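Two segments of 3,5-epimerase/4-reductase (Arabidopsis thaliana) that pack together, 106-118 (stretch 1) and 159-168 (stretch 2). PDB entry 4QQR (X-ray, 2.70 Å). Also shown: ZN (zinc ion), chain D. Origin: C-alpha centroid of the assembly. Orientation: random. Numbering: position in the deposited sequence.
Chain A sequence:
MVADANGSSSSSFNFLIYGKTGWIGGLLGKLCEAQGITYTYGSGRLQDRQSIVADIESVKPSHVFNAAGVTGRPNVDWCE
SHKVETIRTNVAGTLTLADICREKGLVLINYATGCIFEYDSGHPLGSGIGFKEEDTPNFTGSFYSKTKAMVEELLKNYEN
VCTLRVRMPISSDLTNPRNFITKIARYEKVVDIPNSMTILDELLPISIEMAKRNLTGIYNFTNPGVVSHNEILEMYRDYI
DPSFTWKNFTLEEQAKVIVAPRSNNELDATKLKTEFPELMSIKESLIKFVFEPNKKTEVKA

Stretch 1 (106-118) LVLINYATGCIFE
Stretch 2, residues 159-168: ENVCTLRVRM

Within one chain, a strand running through Leu108 to Thr113 lies beside strand 161-166; the two run parallel with a twist of 37° between their directions, and together the two stretches bury 911 Å². The register is in step: Leu108 pairs with Val161, Ile109 with Cys162, and so on to Thr113 with Val166, with CA atoms 4.8 to 5.0 Å apart. Both strands are extended throughout, Ala112 most fully, at -147/-159.

Stretch 2 begins at Glu159, out of reach of its partner; Glu159 OE2 binds the zinc ion at 2.5 Å. Asn160, at -97/-8, is not yet extended. Its p rotamer carries Asn160 ND2 to Leu106 O (2.7 Å), so an amide side chain does here what a backbone NH would do in a strand, while Asn160 O accepts from Leu108 N at 3.2 Å.

The ladder then alternates, as parallel pairing demands, with even-numbered residues on both strands supplying the bonding groups. Val161 (t) sends its side chain to the face shared with Leu108, where Val161 CG2 meets Leu108 CD2 at 3.8 Å; a branched aliphatic suits this buried, extended position. Cys162 N donates to Leu108 O (2.8 Å) and Cys162 O accepts from Asn110 N (2.9 Å). Its compact t side chain lies on the other face, where Ile109 (m, m) brings CD1 to 3.9 Å from Cys162 CB.

Thr163 (m) returns to the face of Val161. Thr163 OG1 receives a weak hydrogen bond from Asn110 ND2 at 3.5 Å, a polar match inside a buried sheet, made with Asn110 in t. Leu164 N donates to Asn110 O (2.8 Å), and Leu164 O accepts from Ala112 N (2.7 Å, bent to 135°). The Leu164 side chain, with chi1 -85° (m) and chi2 26° between wells, packs on the face of Ile109 and Tyr111: Leu164 CD2 lies 3.6 Å from Ile109 CG2 and 3.9 Å from Tyr111 CE1.

Arg165 (m, t, t) extends along the face of Ala112, whose small methyl occupies little space. Arg165 NH1 approaches Phe117 CE2 at 3.5 Å, placing the aromatic carbon over one face of the guanidinium; the charged group is satisfied by hydrogen bonds elsewhere in the structure.

Val166 N donates to Ala112 O (2.9 Å), and Val166 O accepts from Gly114 N at 3.1 Å. Its t side chain shares the face of Thr113 and Leu164, where a beta-branched apolar residue suits a buried, extended position. Glycine fits at 114 because an ideal CB would fall 2.7 Å from Arg167 CG. Without one, Arg167 (chi1 m, chi2 -117°) brings CD to 3.3 Å from Gly114 C and NH1 to 3.4 Å from Cys115 SG. Met168, at 29/64, ends the stretch and makes no close contact with its partner.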

# COMPACT_ATOMS: atom_id res chain seq x y z
N LEU A 106 -0.81 18.74 -12.02
CA LEU A 106 0.65 18.71 -12.08
C LEU A 106 1.22 17.30 -12.33
O LEU A 106 0.86 16.32 -11.65
CB LEU A 106 1.25 19.29 -10.78
CG LEU A 106 1.80 20.73 -10.64
CD1 LEU A 106 1.70 21.56 -11.93
CD2 LEU A 106 1.17 21.46 -9.43
N VAL A 107 2.11 17.22 -13.32
CA VAL A 107 2.90 16.00 -13.58
C VAL A 107 3.95 15.77 -12.49
O VAL A 107 4.67 16.68 -12.06
CB VAL A 107 3.58 16.03 -14.94
CG1 VAL A 107 4.47 14.80 -15.11
CG2 VAL A 107 2.54 16.10 -16.07
N LEU A 108 4.01 14.54 -12.02
CA LEU A 108 4.90 14.16 -10.95
C LEU A 108 5.83 13.07 -11.48
O LEU A 108 5.39 11.99 -11.88
CB LEU A 108 4.07 13.63 -9.79
CG LEU A 108 4.81 12.80 -8.76
CD1 LEU A 108 5.88 13.66 -8.12
CD2 LEU A 108 3.83 12.29 -7.74
N ILE A 109 7.12 13.37 -11.49
CA ILE A 109 8.13 12.38 -11.84
C ILE A 109 8.53 11.65 -10.58
O ILE A 109 9.20 12.21 -9.71
CB ILE A 109 9.35 13.05 -12.44
CG1 ILE A 109 8.96 13.86 -13.68
CG2 ILE A 109 10.41 12.01 -12.75
CD1 ILE A 109 8.41 13.02 -14.85
N ASN A 110 8.11 10.39 -10.48
CA ASN A 110 8.40 9.57 -9.31
C ASN A 110 9.54 8.56 -9.56
O ASN A 110 9.37 7.57 -10.28
CB ASN A 110 7.10 8.90 -8.85
CG ASN A 110 7.29 7.98 -7.66
OD1 ASN A 110 7.71 8.41 -6.59
ND2 ASN A 110 6.93 6.71 -7.83
N TYR A 111 10.71 8.85 -9.01
CA TYR A 111 11.85 7.95 -9.03
C TYR A 111 11.60 6.78 -8.10
O TYR A 111 11.27 6.95 -6.93
CB TYR A 111 13.11 8.72 -8.62
CG TYR A 111 13.44 9.81 -9.60
CD1 TYR A 111 14.10 9.53 -10.80
CD2 TYR A 111 13.04 11.12 -9.38
CE1 TYR A 111 14.38 10.51 -11.71
CE2 TYR A 111 13.31 12.11 -10.29
CZ TYR A 111 13.98 11.81 -11.45
OH TYR A 111 14.25 12.81 -12.35
N ALA A 112 11.72 5.57 -8.62
CA ALA A 112 11.35 4.38 -7.86
C ALA A 112 12.28 3.24 -8.26
O ALA A 112 13.34 3.49 -8.81
CB ALA A 112 9.88 4.01 -8.09
N THR A 113 11.86 2.00 -8.01
CA THR A 113 12.77 0.87 -8.08
C THR A 113 12.37 -0.23 -9.05
O THR A 113 11.18 -0.53 -9.23
CB THR A 113 12.97 0.23 -6.70
OG1 THR A 113 13.97 -0.79 -6.79
CG2 THR A 113 11.65 -0.36 -6.17
N GLY A 114 13.37 -0.85 -9.68
CA GLY A 114 13.11 -1.97 -10.55
C GLY A 114 13.46 -3.26 -9.83
O GLY A 114 13.25 -4.36 -10.35
N CYS A 115 14.00 -3.10 -8.63
CA CYS A 115 14.43 -4.24 -7.83
C CYS A 115 13.26 -4.95 -7.17
O CYS A 115 13.37 -5.42 -6.05
CB CYS A 115 15.40 -3.80 -6.75
SG CYS A 115 17.00 -3.36 -7.43
N ILE A 116 12.15 -5.02 -7.88
CA ILE A 116 10.98 -5.72 -7.40
C ILE A 116 10.64 -6.87 -8.36
O ILE A 116 9.56 -7.46 -8.33
CB ILE A 116 9.82 -4.75 -7.29
CG1 ILE A 116 9.65 -4.00 -8.61
CG2 ILE A 116 10.08 -3.79 -6.16
CD1 ILE A 116 8.33 -3.27 -8.71
N PHE A 117 11.59 -7.19 -9.21
CA PHE A 117 11.44 -8.26 -10.16
C PHE A 117 12.58 -9.26 -9.97
O PHE A 117 13.62 -8.92 -9.40
CB PHE A 117 11.41 -7.71 -11.58
CG PHE A 117 10.07 -7.14 -11.98
CD1 PHE A 117 9.06 -7.97 -12.46
CD2 PHE A 117 9.82 -5.78 -11.90
CE1 PHE A 117 7.83 -7.47 -12.84
CE2 PHE A 117 8.57 -5.27 -12.28
CZ PHE A 117 7.59 -6.12 -12.75
N GLU A 118 12.38 -10.49 -10.43
CA GLU A 118 13.43 -11.51 -10.29
C GLU A 118 13.43 -12.52 -11.45
O GLU A 118 12.36 -12.90 -11.94
CB GLU A 118 13.27 -12.23 -8.96
CG GLU A 118 14.31 -13.28 -8.69
CD GLU A 118 14.08 -14.03 -7.40
OE1 GLU A 118 12.90 -14.22 -7.01
OE2 GLU A 118 15.08 -14.42 -6.76
N GLU A 159 -3.12 9.19 -13.10
CA GLU A 159 -2.73 9.39 -14.49
C GLU A 159 -1.69 10.46 -14.73
O GLU A 159 -1.20 10.61 -15.85
CB GLU A 159 -3.97 9.73 -15.33
CG GLU A 159 -4.26 11.21 -15.37
CD GLU A 159 -5.74 11.53 -15.29
OE1 GLU A 159 -6.54 10.89 -16.01
OE2 GLU A 159 -6.08 12.43 -14.50
N ASN A 160 -1.38 11.24 -13.69
CA ASN A 160 -0.43 12.35 -13.82
C ASN A 160 0.98 11.95 -13.38
O ASN A 160 1.93 12.71 -13.52
CB ASN A 160 -0.91 13.50 -12.95
CG ASN A 160 -0.84 13.16 -11.48
OD1 ASN A 160 -1.22 12.05 -11.07
ND2 ASN A 160 -0.29 14.07 -10.68
N VAL A 161 1.10 10.76 -12.82
CA VAL A 161 2.35 10.30 -12.24
C VAL A 161 3.14 9.49 -13.25
O VAL A 161 2.59 8.67 -14.00
CB VAL A 161 2.07 9.45 -10.98
CG1 VAL A 161 3.35 8.81 -10.45
CG2 VAL A 161 1.43 10.29 -9.94
N CYS A 162 4.45 9.73 -13.28
CA CYS A 162 5.35 8.98 -14.12
C CYS A 162 6.38 8.24 -13.26
O CYS A 162 7.39 8.80 -12.83
CB CYS A 162 6.04 9.90 -15.13
SG CYS A 162 7.17 9.04 -16.26
N THR A 163 6.09 6.96 -12.99
CA THR A 163 6.96 6.09 -12.21
C THR A 163 8.14 5.55 -13.02
O THR A 163 7.97 4.96 -14.09
CB THR A 163 6.17 4.94 -11.61
OG1 THR A 163 5.28 5.48 -10.64
CG2 THR A 163 7.08 3.92 -10.94
N LEU A 164 9.34 5.77 -12.48
CA LEU A 164 10.59 5.36 -13.10
C LEU A 164 11.26 4.25 -12.28
O LEU A 164 11.58 4.44 -11.09
CB LEU A 164 11.53 6.57 -13.25
CG LEU A 164 11.39 7.50 -14.47
CD1 LEU A 164 10.01 7.48 -15.02
CD2 LEU A 164 11.77 8.94 -14.14
N ARG A 165 11.47 3.09 -12.91
CA ARG A 165 12.14 1.98 -12.23
C ARG A 165 13.66 2.08 -12.39
O ARG A 165 14.23 1.67 -13.41
CB ARG A 165 11.64 0.63 -12.75
CG ARG A 165 10.13 0.43 -12.64
CD ARG A 165 9.78 -1.03 -12.93
NE ARG A 165 8.36 -1.35 -12.79
CZ ARG A 165 7.69 -2.17 -13.60
NH1 ARG A 165 8.31 -2.74 -14.63
NH2 ARG A 165 6.40 -2.42 -13.38
N VAL A 166 14.30 2.65 -11.37
CA VAL A 166 15.76 2.78 -11.31
C VAL A 166 16.33 1.54 -10.63
O VAL A 166 15.78 1.08 -9.63
CB VAL A 166 16.17 4.06 -10.53
CG1 VAL A 166 17.63 4.01 -10.08
CG2 VAL A 166 15.89 5.30 -11.36
N ARG A 167 17.39 0.98 -11.20
CA ARG A 167 18.10 -0.17 -10.61
C ARG A 167 19.58 0.17 -10.46
O ARG A 167 20.15 0.84 -11.33
CB ARG A 167 17.97 -1.43 -11.47
CG ARG A 167 16.59 -2.06 -11.58
CD ARG A 167 16.55 -3.46 -10.99
NE ARG A 167 17.59 -4.32 -11.53
CZ ARG A 167 18.05 -5.41 -10.93
NH1 ARG A 167 17.57 -5.80 -9.77
NH2 ARG A 167 19.00 -6.11 -11.50
N MET A 168 20.18 -0.32 -9.37
CA MET A 168 21.61 -0.15 -9.06
C MET A 168 22.24 1.13 -9.60
O MET A 168 23.14 1.05 -10.43
CB MET A 168 22.40 -1.35 -9.59
CG MET A 168 22.13 -2.65 -8.86
SD MET A 168 22.12 -4.08 -9.97
CE MET A 168 22.67 -5.37 -8.85
ZN ZN D . -8.57 12.39 -14.75